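Local structure of fumarylacetoacetate hydrolase (Burkholderia xenovorans, 5TI1) at residues G35-Q40 and S287-T292; A70-G75 and S87-D92; C220-I225 and T393-K398; P304-Q309 and M353-A358. The protein probably hydrolyses fumarylacetoacetate to fumarate and acetoacetate, the last step of phenylalanine and tyrosine breakdown, as a magnesium-binding member of the FAH family. All coordinates share one frame; numbering follows the deposited sequence. Where two conformers were deposited one is given.

Contact 1: residues G35-Q40 and S287-T292; sequences GDFSIQ and SPWIVT
Phe37 and Trp289 form an edge-to-face aromatic pair, a small contact made by two side chains between the loop that precedes strand 44-49 and strand 284-292. The ring centroids, measured from the phenyl ring of Phe37 to the five-membered ring of Trp289, lie 4.9 Å apart, and the two planes are inclined at 61°. It is the edge of the phenyl ring that is directed at the indole face. The touching atoms are few: CZ of Phe37 sits 3.6 Å from CD1 of Trp289, and CE1 of Phe37 follows at 3.9 Å from the same CD1. The pyrrole part of the indole, and not its benzene part, therefore takes the contact. Both side chains leave the backbone toward the opposite segment, with CG anti to the carbonyl carbon in each (chi1 -52° in Phe37, -67° in Trp289), and the two side chains run at about a right angle to each other. The backbones stay well apart, since even the nearest CA atoms, those of Phe37 and Val291, are separated by 9.7 Å. One face of the Phe37 ring is occupied by its own neighbour, CB of Asp36 standing 3.8 Å above the ring centre. Around the pair, Trp289 packs on Leu142 of strand 140-143, and the Phe37 backbone is hydrogen-bonded to Gly62. This T-shaped pair is thus plain packing, by which an irregular N-terminal loop rests on a strand of the mixed sheet of the FAH-family C-terminal region.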
loop_
_atom_site.group_PDB
_atom_site.type_symbol
_atom_site.label_atom_id
_atom_site.label_comp_id
_atom_site.label_asym_id
_atom_site.label_seq_id
_atom_site.Cartn_x
_atom_site.Cartn_y
_atom_site.Cartn_z
ATOM N N GLY B 35 -0.023 -19.560 29.708
ATOM C CA GLY B 35 0.048 -18.165 29.333
ATOM C C GLY B 35 0.865 -17.959 28.072
ATOM O O GLY B 35 1.808 -18.699 27.778
ATOM N N ASP B 36 0.496 -16.924 27.316
ATOM C CA ASP B 36 1.181 -16.646 26.057
ATOM C C ASP B 36 2.579 -16.078 26.280
ATOM O O ASP B 36 3.479 -16.310 25.463
ATOM C CB ASP B 36 0.360 -15.667 25.207
ATOM C CG ASP B 36 -0.817 -16.334 24.509
ATOM O OD1 ASP B 36 -0.727 -17.535 24.171
ATOM O OD2 ASP B 36 -1.841 -15.655 24.296
ATOM N N PHE B 37 2.783 -15.339 27.366
ATOM C CA PHE B 37 3.966 -14.502 27.486
ATOM C C PHE B 37 4.984 -15.077 28.467
ATOM O O PHE B 37 5.367 -14.438 29.453
ATOM C CB PHE B 37 3.510 -13.094 27.846
ATOM C CG PHE B 37 2.454 -12.579 26.902
ATOM C CD1 PHE B 37 2.700 -12.547 25.534
ATOM C CD2 PHE B 37 1.204 -12.187 27.366
ATOM C CE1 PHE B 37 1.731 -12.104 24.649
ATOM C CE2 PHE B 37 0.225 -11.735 26.484
ATOM C CZ PHE B 37 0.492 -11.691 25.127
ATOM N N SER B 38 5.422 -16.297 28.178
ATOM C CA SER B 38 6.507 -16.940 28.903
ATOM C C SER B 38 7.786 -16.123 28.769
ATOM O O SER B 38 7.935 -15.304 27.861
ATOM C CB SER B 38 6.743 -18.339 28.342
ATOM O OG SER B 38 6.823 -18.260 26.918
ATOM N N ILE B 39 8.744 -16.382 29.664
ATOM C CA ILE B 39 10.036 -15.712 29.530
ATOM C C ILE B 39 10.702 -16.085 28.214
ATOM O O ILE B 39 11.605 -15.379 27.752
ATOM C CB ILE B 39 10.949 -16.032 30.735
ATOM C CG1 ILE B 39 12.058 -14.982 30.864
ATOM C CG2 ILE B 39 11.521 -17.430 30.611
ATOM C CD1 ILE B 39 13.028 -15.245 32.006
ATOM N N GLN B 40 10.264 -17.177 27.586
ATOM C CA GLN B 40 10.810 -17.580 26.297
ATOM C C GLN B 40 10.256 -16.754 25.144
ATOM O O GLN B 40 10.818 -16.795 24.043
ATOM C CB GLN B 40 10.530 -19.068 26.049
ATOM C CG GLN B 40 11.356 -20.030 26.910
ATOM C CD GLN B 40 10.798 -20.221 28.307
ATOM O OE1 GLN B 40 9.735 -19.693 28.641
ATOM N NE2 GLN B 40 11.510 -20.993 29.131
ATOM N N SER B 287 -3.112 -8.474 15.752
ATOM C CA SER B 287 -2.801 -8.496 17.164
ATOM C C SER B 287 -1.687 -7.493 17.466
ATOM O O SER B 287 -0.920 -7.109 16.573
ATOM C CB SER B 287 -2.385 -9.907 17.586
ATOM O OG SER B 287 -1.284 -10.356 16.819
ATOM N N PRO B 288 -1.576 -7.046 18.721
ATOM C CA PRO B 288 -0.632 -5.958 19.023
ATOM C C PRO B 288 0.800 -6.388 19.318
ATOM O O PRO B 288 1.698 -5.545 19.237
ATOM C CB PRO B 288 -1.269 -5.285 20.249
ATOM C CG PRO B 288 -2.023 -6.389 20.923
ATOM C CD PRO B 288 -2.519 -7.292 19.831
ATOM N N TRP B 289 1.043 -7.660 19.656
ATOM C CA TRP B 289 2.365 -8.128 20.070
ATOM C C TRP B 289 3.090 -8.824 18.914
ATOM O O TRP B 289 2.617 -9.841 18.393
ATOM C CB TRP B 289 2.262 -9.084 21.263
ATOM C CG TRP B 289 1.781 -8.433 22.529
ATOM C CD1 TRP B 289 0.585 -8.646 23.154
ATOM C CD2 TRP B 289 2.475 -7.450 23.311
ATOM N NE1 TRP B 289 0.494 -7.863 24.279
ATOM C CE2 TRP B 289 1.636 -7.116 24.399
ATOM C CE3 TRP B 289 3.721 -6.820 23.198
ATOM C CZ2 TRP B 289 2.007 -6.187 25.375
ATOM C CZ3 TRP B 289 4.085 -5.891 24.160
ATOM C CH2 TRP B 289 3.231 -5.585 25.235
ATOM N N ILE B 290 4.254 -8.315 18.538
ATOM C CA ILE B 290 5.020 -8.956 17.477
ATOM C C ILE B 290 5.918 -9.991 18.128
ATOM O O ILE B 290 6.845 -9.643 18.862
ATOM C CB ILE B 290 5.830 -7.959 16.646
ATOM C CG1 ILE B 290 4.899 -6.948 15.972
ATOM C CG2 ILE B 290 6.590 -8.712 15.582
ATOM C CD1 ILE B 290 5.626 -5.980 15.053
ATOM N N VAL B 291 5.619 -11.261 17.885
ATOM C CA VAL B 291 6.437 -12.361 18.394
ATOM C C VAL B 291 7.621 -12.512 17.450
ATOM O O VAL B 291 7.428 -12.698 16.244
ATOM C CB VAL B 291 5.622 -13.661 18.486
ATOM C CG1 VAL B 291 6.535 -14.849 18.825
ATOM C CG2 VAL B 291 4.486 -13.533 19.525
ATOM N N THR B 292 8.840 -12.393 17.981
ATOM C CA THR B 292 10.023 -12.369 17.121
ATOM C C THR B 292 10.263 -13.721 16.460
ATOM O O THR B 292 9.959 -14.781 17.013
ATOM C CB THR B 292 11.289 -11.976 17.894
ATOM O OG1 THR B 292 11.524 -12.907 18.963
ATOM C CG2 THR B 292 11.186 -10.565 18.445
#

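Contact 2: residues A70-G75 and S87-D92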
loop_
_atom_site.group_PDB
_atom_site.type_symbol
_atom_site.label_atom_id
_atom_site.label_comp_id
_atom_site.label_asym_id
_atom_site.label_seq_id
_atom_site.Cartn_x
_atom_site.Cartn_y
_atom_site.Cartn_z
ATOM N N ALA B 70 12.168 2.849 30.039
ATOM C CA ALA B 70 12.525 2.998 31.446
ATOM C C ALA B 70 13.774 2.189 31.800
ATOM O O ALA B 70 14.639 2.670 32.541
ATOM C CB ALA B 70 11.344 2.598 32.330
ATOM N N LEU B 71 13.884 0.958 31.294
ATOM C CA LEU B 71 15.082 0.164 31.559
ATOM C C LEU B 71 16.325 0.782 30.928
ATOM O O LEU B 71 17.419 0.700 31.504
ATOM C CB LEU B 71 14.898 -1.263 31.050
ATOM C CG LEU B 71 13.887 -2.163 31.759
ATOM C CD1 LEU B 71 14.128 -3.596 31.341
ATOM C CD2 LEU B 71 13.994 -2.020 33.267
ATOM N N GLU B 72 16.182 1.391 29.745
ATOM C CA GLU B 72 17.307 2.076 29.120
ATOM C C GLU B 72 17.723 3.303 29.923
ATOM O O GLU B 72 18.921 3.537 30.137
ATOM C CB GLU B 72 16.944 2.477 27.692
ATOM C CG GLU B 72 18.116 2.997 26.897
ATOM C CD GLU B 72 17.669 3.796 25.702
ATOM O OE1 GLU B 72 16.507 4.253 25.718
ATOM O OE2 GLU B 72 18.468 3.956 24.751
ATOM N N SER B 73 16.747 4.099 30.378
ATOM C CA SER B 73 17.060 5.289 31.165
ATOM C C SER B 73 17.804 4.930 32.443
ATOM O O SER B 73 18.702 5.663 32.876
ATOM C CB SER B 73 15.781 6.056 31.493
ATOM O OG SER B 73 15.241 6.633 30.321
ATOM N N ALA B 74 17.445 3.806 33.061
ATOM C CA ALA B 74 18.108 3.359 34.278
ATOM C C ALA B 74 19.460 2.714 34.014
ATOM O O ALA B 74 20.169 2.387 34.972
ATOM C CB ALA B 74 17.209 2.379 35.035
ATOM N N GLY B 75 19.831 2.520 32.750
ATOM C CA GLY B 75 21.110 1.934 32.413
ATOM C C GLY B 75 21.151 0.425 32.388
ATOM O O GLY B 75 22.246 -0.143 32.348
ATOM N N SER B 87 15.724 8.280 21.763
ATOM C CA SER B 87 15.685 6.865 22.115
ATOM C C SER B 87 14.729 6.148 21.172
ATOM O O SER B 87 13.605 6.611 20.958
ATOM C CB SER B 87 15.236 6.677 23.568
ATOM O OG SER B 87 14.739 5.368 23.797
ATOM N N VAL B 88 15.170 5.020 20.604
ATOM C CA VAL B 88 14.299 4.246 19.723
ATOM C C VAL B 88 13.131 3.610 20.460
ATOM O O VAL B 88 12.195 3.122 19.813
ATOM C CB VAL B 88 15.055 3.120 18.993
ATOM C CG1 VAL B 88 16.091 3.686 18.031
ATOM C CG2 VAL B 88 15.693 2.179 20.006
ATOM N N PHE B 89 13.170 3.583 21.794
ATOM C CA PHE B 89 12.092 3.022 22.593
ATOM C C PHE B 89 10.990 4.033 22.894
ATOM O O PHE B 89 9.897 3.635 23.312
ATOM C CB PHE B 89 12.658 2.448 23.898
ATOM C CG PHE B 89 13.606 1.295 23.692
ATOM C CD1 PHE B 89 13.324 0.301 22.765
ATOM C CD2 PHE B 89 14.789 1.207 24.415
ATOM C CE1 PHE B 89 14.210 -0.767 22.569
ATOM C CE2 PHE B 89 15.664 0.149 24.222
ATOM C CZ PHE B 89 15.371 -0.834 23.299
ATOM N N VAL B 90 11.246 5.327 22.692
ATOM C CA VAL B 90 10.209 6.342 22.837
ATOM C C VAL B 90 9.763 6.755 21.442
ATOM O O VAL B 90 10.265 7.730 20.867
ATOM C CB VAL B 90 10.689 7.548 23.659
ATOM C CG1 VAL B 90 9.530 8.500 23.905
ATOM C CG2 VAL B 90 11.276 7.082 24.971
ATOM N N ARG B 91 8.835 5.978 20.890
ATOM C CA ARG B 91 8.378 6.075 19.513
ATOM C C ARG B 91 6.971 5.517 19.487
ATOM O O ARG B 91 6.632 4.654 20.300
ATOM C CB ARG B 91 9.256 5.258 18.548
ATOM C CG ARG B 91 10.681 5.715 18.393
ATOM C CD ARG B 91 10.767 6.886 17.451
ATOM N NE ARG B 91 12.150 7.172 17.091
ATOM C CZ ARG B 91 12.998 7.833 17.869
ATOM N NH1 ARG B 91 12.605 8.270 19.056
ATOM N NH2 ARG B 91 14.237 8.057 17.462
ATOM N N ASP B 92 6.152 5.999 18.556
ATOM C CA ASP B 92 4.795 5.521 18.342
ATOM C C ASP B 92 4.743 4.250 17.507
ATOM O O ASP B 92 3.645 3.789 17.179
ATOM C CB ASP B 92 3.959 6.616 17.667
ATOM C CG ASP B 92 3.796 7.850 18.542
ATOM O OD1 ASP B 92 4.010 7.748 19.765
ATOM O OD2 ASP B 92 3.448 8.922 18.008
#
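Ser87 OG has two roles at once: it donates a 2.8 Å hydrogen bond to OE1 of Glu72 on the other segment and accepts one from its own loop, from Phe89 N at 3.1 Å. The second bond, with an N-H...acceptor angle of 147°, makes Ser87 the head of an ST turn. Because the hydroxyl proton is directed to the glutamate, the oxygen can receive the amide. Glu72 uses the syn lone pair of OE1, on the side of its other oxygen. Its reach comes from the torsions: CG lies anti to the backbone N (chi1 -171°) and the chain beyond is extended, which carries the carboxylate off the helix toward the loop. OE1 has an apolar neighbour as well, CD2 of Phe89 at 3.7 Å, and CB of Glu72 is 4.1 Å from the same ring carbon. The carboxylate and phenyl planes are turned 73° from each other. Phe89 is the buried member of the contact, and its ring continues onto Leu68 and Ala69 of helix 68-73 and onto Leu77 and Val79. On the loop side, a type I turn from Ser87 to Val90 is closed by Val90 N to Ser87 O at 3.2 Å. On the helix side, Gly75, with positive phi, terminates the helix. A side chain from the last turn of a Schellman-ended helix thus meets an ST turn built into a type I beta turn, within the N-terminal region of the protein.

Contact 3: residues C220-I225 and T393-K398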
loop_
_atom_site.group_PDB
_atom_site.type_symbol
_atom_site.label_atom_id
_atom_site.label_comp_id
_atom_site.label_asym_id
_atom_site.label_seq_id
_atom_site.Cartn_x
_atom_site.Cartn_y
_atom_site.Cartn_z
ATOM N N CYS B 220 -23.543 -5.145 3.045
ATOM C CA CYS B 220 -22.946 -6.463 2.853
ATOM C C CYS B 220 -23.711 -7.549 3.609
ATOM O O CYS B 220 -24.011 -7.402 4.796
ATOM C CB CYS B 220 -21.495 -6.405 3.328
ATOM S SG CYS B 220 -20.802 -7.968 3.743
ATOM N N ARG B 221 -24.039 -8.639 2.913
ATOM C CA ARG B 221 -24.741 -9.771 3.510
ATOM C C ARG B 221 -23.854 -10.989 3.748
ATOM O O ARG B 221 -24.346 -11.998 4.258
ATOM C CB ARG B 221 -25.932 -10.193 2.635
ATOM C CG ARG B 221 -27.025 -9.141 2.481
ATOM C CD ARG B 221 -28.034 -9.562 1.425
ATOM N NE ARG B 221 -28.863 -8.445 0.984
ATOM C CZ ARG B 221 -29.795 -8.523 0.036
ATOM N NH1 ARG B 221 -30.029 -9.675 -0.582
ATOM N NH2 ARG B 221 -30.495 -7.446 -0.294
ATOM N N LYS B 222 -22.570 -10.937 3.385
ATOM C CA LYS B 222 -21.662 -12.074 3.550
ATOM C C LYS B 222 -20.344 -11.564 4.141
ATOM O O LYS B 222 -19.285 -11.612 3.509
ATOM C CB LYS B 222 -21.436 -12.802 2.230
ATOM C CG LYS B 222 -22.641 -13.577 1.748
ATOM C CD LYS B 222 -22.234 -14.578 0.678
ATOM C CE LYS B 222 -23.419 -15.372 0.187
ATOM N NZ LYS B 222 -22.964 -16.356 -0.820
ATOM N N LEU B 223 -20.423 -11.071 5.370
ATOM C CA LEU B 223 -19.252 -10.584 6.080
ATOM C C LEU B 223 -18.523 -11.751 6.733
ATOM O O LEU B 223 -19.126 -12.544 7.470
ATOM C CB LEU B 223 -19.674 -9.558 7.126
ATOM C CG LEU B 223 -18.559 -8.884 7.910
ATOM C CD1 LEU B 223 -17.638 -8.085 6.945
ATOM C CD2 LEU B 223 -19.172 -8.014 8.989
ATOM N N ASP B 224 -17.224 -11.858 6.469
ATOM C CA ASP B 224 -16.482 -13.041 6.868
ATOM C C ASP B 224 -15.137 -12.628 7.449
ATOM O O ASP B 224 -14.650 -11.514 7.227
ATOM C CB ASP B 224 -16.304 -13.996 5.673
ATOM C CG ASP B 224 -15.987 -15.424 6.095
ATOM O OD1 ASP B 224 -15.865 -15.678 7.311
ATOM O OD2 ASP B 224 -15.866 -16.298 5.210
ATOM N N ILE B 225 -14.556 -13.539 8.227
ATOM C CA ILE B 225 -13.169 -13.418 8.664
ATOM C C ILE B 225 -12.267 -14.061 7.627
ATOM O O ILE B 225 -12.729 -14.807 6.755
ATOM C CB ILE B 225 -12.925 -14.098 10.022
ATOM C CG1 ILE B 225 -12.933 -15.620 9.834
ATOM C CG2 ILE B 225 -13.943 -13.637 11.053
ATOM C CD1 ILE B 225 -12.607 -16.397 11.073
ATOM N N THR B 393 -18.961 -23.151 6.852
ATOM C CA THR B 393 -20.379 -23.384 6.593
ATOM C C THR B 393 -20.653 -23.752 5.140
ATOM O O THR B 393 -21.821 -23.860 4.749
ATOM C CB THR B 393 -21.212 -22.154 6.981
ATOM O OG1 THR B 393 -20.978 -21.090 6.053
ATOM C CG2 THR B 393 -20.850 -21.678 8.374
ATOM N N TRP B 394 -19.607 -23.969 4.347
ATOM C CA TRP B 394 -19.714 -24.226 2.909
ATOM C C TRP B 394 -20.708 -23.262 2.263
ATOM O O TRP B 394 -21.755 -23.638 1.730
ATOM C CB TRP B 394 -20.080 -25.682 2.619
ATOM C CG TRP B 394 -19.658 -26.115 1.238
ATOM C CD1 TRP B 394 -20.469 -26.333 0.159
ATOM C CD2 TRP B 394 -18.318 -26.357 0.785
ATOM N NE1 TRP B 394 -19.718 -26.707 -0.931
ATOM C CE2 TRP B 394 -18.395 -26.729 -0.574
ATOM C CE3 TRP B 394 -17.061 -26.304 1.400
ATOM C CZ2 TRP B 394 -17.266 -27.045 -1.327
ATOM C CZ3 TRP B 394 -15.939 -26.613 0.645
ATOM C CH2 TRP B 394 -16.050 -26.978 -0.702
ATOM N N ASN B 395 -20.346 -21.981 2.333
ATOM C CA ASN B 395 -21.142 -20.888 1.778
ATOM C C ASN B 395 -22.560 -20.859 2.349
ATOM O O ASN B 395 -23.493 -20.383 1.696
ATOM C CB ASN B 395 -21.182 -20.951 0.250
ATOM C CG ASN B 395 -21.517 -19.616 -0.367
ATOM O OD1 ASN B 395 -21.439 -18.578 0.303
ATOM N ND2 ASN B 395 -21.891 -19.626 -1.646
ATOM N N GLY B 396 -22.735 -21.353 3.573
ATOM C CA GLY B 396 -24.033 -21.336 4.210
ATOM C C GLY B 396 -24.868 -22.574 3.983
ATOM O O GLY B 396 -26.031 -22.601 4.400
ATOM N N LYS B 397 -24.313 -23.598 3.331
ATOM C CA LYS B 397 -25.060 -24.828 3.104
ATOM C C LYS B 397 -25.241 -25.607 4.403
ATOM O O LYS B 397 -26.280 -26.243 4.616
ATOM C CB LYS B 397 -24.348 -25.678 2.049
ATOM N N LYS B 398 -24.238 -25.574 5.281
ATOM C CA LYS B 398 -24.318 -26.196 6.601
ATOM C C LYS B 398 -23.908 -25.139 7.614
ATOM O O LYS B 398 -22.736 -25.067 8.010
ATOM C CB LYS B 398 -23.443 -27.446 6.699
#
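Lys222 and Asn395 meet through one charged hydrogen bond, with NZ of Lys222 donating to OD1 of Asn395 at 2.9 Å. The C=O...donor angle is 113°, and the ammonium nitrogen is tilted 18° from the carbonyl plane, so it approaches the side of the oxygen. The lysine chain runs extended beyond CG and delivers only its end. Asn395 bends to meet it: the bond to CB does not face the other segment, but with CG anti to the backbone N (chi1 -158°) the amide comes nearer, and the two side chains cross at about a right angle.

Other contact between the pair is slight: CE of Lys222 lies 3.8 Å from the same OD1 of Asn395, and the CA atoms of Lys222 and Asn395 are 9.0 Å apart. Outside the pair, Lys222 touches Arg264 and Asp265 of helix 264-270.

Backbone bonds shape the asparagine's platform. Trp394, with positive phi, is the C-prime residue of a Schellman motif ending helix 389-392. The same residue opens a type I' turn, Trp394 to Lys397, in which Lys397 N reaches Trp394 O at 3.0 Å.

Side-chain bonds of Asp224, two residues after Lys222, tie strand 223-233 to the start of helix 389-392: its carboxylate accepts from Leu389 N and Leu390 N and salt-bridges Arg264.

The Lys222 side chain is about 8 Å from that of Gln267, a predicted substrate-binding residue, so the contact lies near that probable site without being part of it. A neutral amide oxygen accepts a hydrogen bond from the lysine ammonium here, and would be expected to leave its positive charge largely uncompensated by this partner.

Contact 4: residues P304-Q309 and M353-A358; sequences PAQDPQ and MAQQLA
Gln306 and Gln355 are joined by an amide-to-amide hydrogen bond: NE2 of Gln355 donates to OE1 of Gln306 at 3.0 Å. The bond is fairly straight, with an N-H...acceptor angle of 160°. The acceptor lies close to the amide plane of Gln355, whereas the donor stands 33° out of the carbonyl plane of Gln306. The side chains arrive from opposite directions, both extended beyond CG, and their amide planes differ by 25°. NE2 of Gln306 is 3.4 Å from OE1 of Gln355.

Bonds to residues outside the two segments settle how the helix amide is turned. Gln355 NE2 has its strongest polar partner in Leu314 O, and Gln355 OE1 accepts from Thr352 N, so both ends of this buried group are engaged. Gln306 NE2 makes a weak bond to Tyr350 O.

The two amides alone bridge the segments, whose nearest CA atoms, of Gln306 and Gln355, are 11.9 Å apart. Beyond Gln306 the loop reaches the dimer interface, where Gln309 O accepts from Arg214 of the second subunit.

With oxygen and nitrogen of the Gln355 amide each assigned a role, its flip state is defined, and a neutral polar bridge ties helix 353-362 to the loop.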
loop_
_atom_site.group_PDB
_atom_site.type_symbol
_atom_site.label_atom_id
_atom_site.label_comp_id
_atom_site.label_asym_id
_atom_site.label_seq_id
_atom_site.Cartn_x
_atom_site.Cartn_y
_atom_site.Cartn_z
ATOM N N PRO B 304 4.825 -28.613 4.254
ATOM C CA PRO B 304 4.242 -29.646 3.389
ATOM C C PRO B 304 5.074 -29.898 2.140
ATOM O O PRO B 304 5.784 -29.020 1.643
ATOM C CB PRO B 304 2.871 -29.070 3.021
ATOM C CG PRO B 304 2.520 -28.180 4.172
ATOM C CD PRO B 304 3.837 -27.582 4.626
ATOM N N ALA B 305 4.955 -31.117 1.623
ATOM C CA ALA B 305 5.614 -31.484 0.382
ATOM C C ALA B 305 4.944 -30.797 -0.802
ATOM O O ALA B 305 3.717 -30.775 -0.913
ATOM C CB ALA B 305 5.586 -33.003 0.206
ATOM N N GLN B 306 5.758 -30.237 -1.695
ATOM C CA GLN B 306 5.264 -29.505 -2.855
ATOM C C GLN B 306 5.363 -30.373 -4.105
ATOM O O GLN B 306 6.396 -31.005 -4.356
ATOM C CB GLN B 306 6.035 -28.191 -3.045
ATOM C CG GLN B 306 5.903 -27.229 -1.864
ATOM C CD GLN B 306 6.427 -25.832 -2.160
ATOM O OE1 GLN B 306 7.556 -25.659 -2.622
ATOM N NE2 GLN B 306 5.599 -24.825 -1.902
ATOM N N ASP B 307 4.281 -30.412 -4.878
ATOM C CA ASP B 307 4.227 -31.172 -6.120
ATOM C C ASP B 307 3.345 -30.401 -7.092
ATOM O O ASP B 307 2.168 -30.165 -6.800
ATOM C CB ASP B 307 3.688 -32.588 -5.873
ATOM C CG ASP B 307 3.738 -33.472 -7.116
ATOM O OD1 ASP B 307 4.240 -33.031 -8.170
ATOM O OD2 ASP B 307 3.272 -34.624 -7.034
ATOM N N PRO B 308 3.870 -29.970 -8.248
ATOM C CA PRO B 308 5.238 -30.167 -8.745
ATOM C C PRO B 308 6.293 -29.388 -7.971
ATOM O O PRO B 308 5.954 -28.473 -7.224
ATOM C CB PRO B 308 5.158 -29.655 -10.185
ATOM C CG PRO B 308 4.079 -28.652 -10.155
ATOM C CD PRO B 308 3.054 -29.195 -9.197
ATOM N N GLN B 309 7.554 -29.777 -8.136
ATOM C CA GLN B 309 8.651 -29.010 -7.576
ATOM C C GLN B 309 8.635 -27.614 -8.187
ATOM O O GLN B 309 8.586 -27.485 -9.417
ATOM C CB GLN B 309 9.986 -29.704 -7.860
ATOM C CG GLN B 309 11.194 -29.010 -7.256
ATOM C CD GLN B 309 12.495 -29.763 -7.508
ATOM O OE1 GLN B 309 12.730 -30.294 -8.603
ATOM N NE2 GLN B 309 13.347 -29.813 -6.489
ATOM N N MET B 353 6.848 -18.468 4.348
ATOM C CA MET B 353 7.185 -17.048 4.358
ATOM C C MET B 353 8.392 -16.756 3.478
ATOM O O MET B 353 8.408 -15.760 2.747
ATOM C CB MET B 353 7.453 -16.593 5.791
ATOM C CG MET B 353 6.229 -16.594 6.688
ATOM S SD MET B 353 6.648 -16.135 8.386
ATOM C CE MET B 353 7.485 -17.623 8.941
ATOM N N ALA B 354 9.421 -17.606 3.548
ATOM C CA ALA B 354 10.598 -17.410 2.711
ATOM C C ALA B 354 10.211 -17.397 1.239
ATOM O O ALA B 354 10.637 -16.519 0.473
ATOM C CB ALA B 354 11.630 -18.505 2.997
ATOM N N GLN B 355 9.380 -18.357 0.832
ATOM C CA GLN B 355 8.982 -18.432 -0.565
ATOM C C GLN B 355 8.130 -17.232 -0.952
ATOM O O GLN B 355 8.279 -16.686 -2.051
ATOM C CB GLN B 355 8.247 -19.743 -0.817
ATOM C CG GLN B 355 9.164 -20.954 -0.697
ATOM C CD GLN B 355 8.421 -22.261 -0.827
ATOM O OE1 GLN B 355 7.333 -22.434 -0.261
ATOM N NE2 GLN B 355 9.002 -23.198 -1.572
ATOM N N GLN B 356 7.245 -16.802 -0.050
ATOM C CA GLN B 356 6.389 -15.659 -0.334
ATOM C C GLN B 356 7.217 -14.402 -0.563
ATOM O O GLN B 356 6.982 -13.660 -1.519
ATOM C CB GLN B 356 5.392 -15.459 0.810
ATOM C CG GLN B 356 4.326 -16.546 0.889
ATOM C CD GLN B 356 3.537 -16.502 2.189
ATOM O OE1 GLN B 356 4.038 -16.041 3.213
ATOM N NE2 GLN B 356 2.298 -16.982 2.149
ATOM N N LEU B 357 8.192 -14.146 0.312
ATOM C CA LEU B 357 9.037 -12.967 0.153
ATOM C C LEU B 357 9.897 -13.075 -1.103
ATOM O O LEU B 357 10.073 -12.090 -1.836
ATOM C CB LEU B 357 9.914 -12.788 1.387
ATOM C CG LEU B 357 10.745 -11.511 1.446
ATOM C CD1 LEU B 357 9.828 -10.272 1.399
ATOM C CD2 LEU B 357 11.629 -11.535 2.694
ATOM N N ALA B 358 10.428 -14.268 -1.367
ATOM C CA ALA B 358 11.217 -14.487 -2.574
ATOM C C ALA B 358 10.400 -14.165 -3.816
ATOM O O ALA B 358 10.854 -13.431 -4.705
ATOM C CB ALA B 358 11.717 -15.932 -2.610
#

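The four contacts are spread through the chain without touching one another. Contact 2 lies wholly between the two segments of contact 1, and contact 4 likewise between those of contact 3, while contacts 1 and 3 interleave along the sequence. Contacts 1 and 2 have centres 20 Å apart, on the same side of the chain's centre; contact 3 lies on the opposite side, 32 Å from contact 1 and 46 Å from contact 2. The centre of contact 4 is 27 Å from that of contact 1 and 30 Å from that of contact 3. Contacts 1 and 3 both reach the mixed sheet containing strands 223-233 and 284-292. Contact 2 lies in the N-terminal region, contacts 3 and 4 in the C-terminal one. Through Phe37 meeting Trp289, contact 1 joins an early loop to strand 284-292.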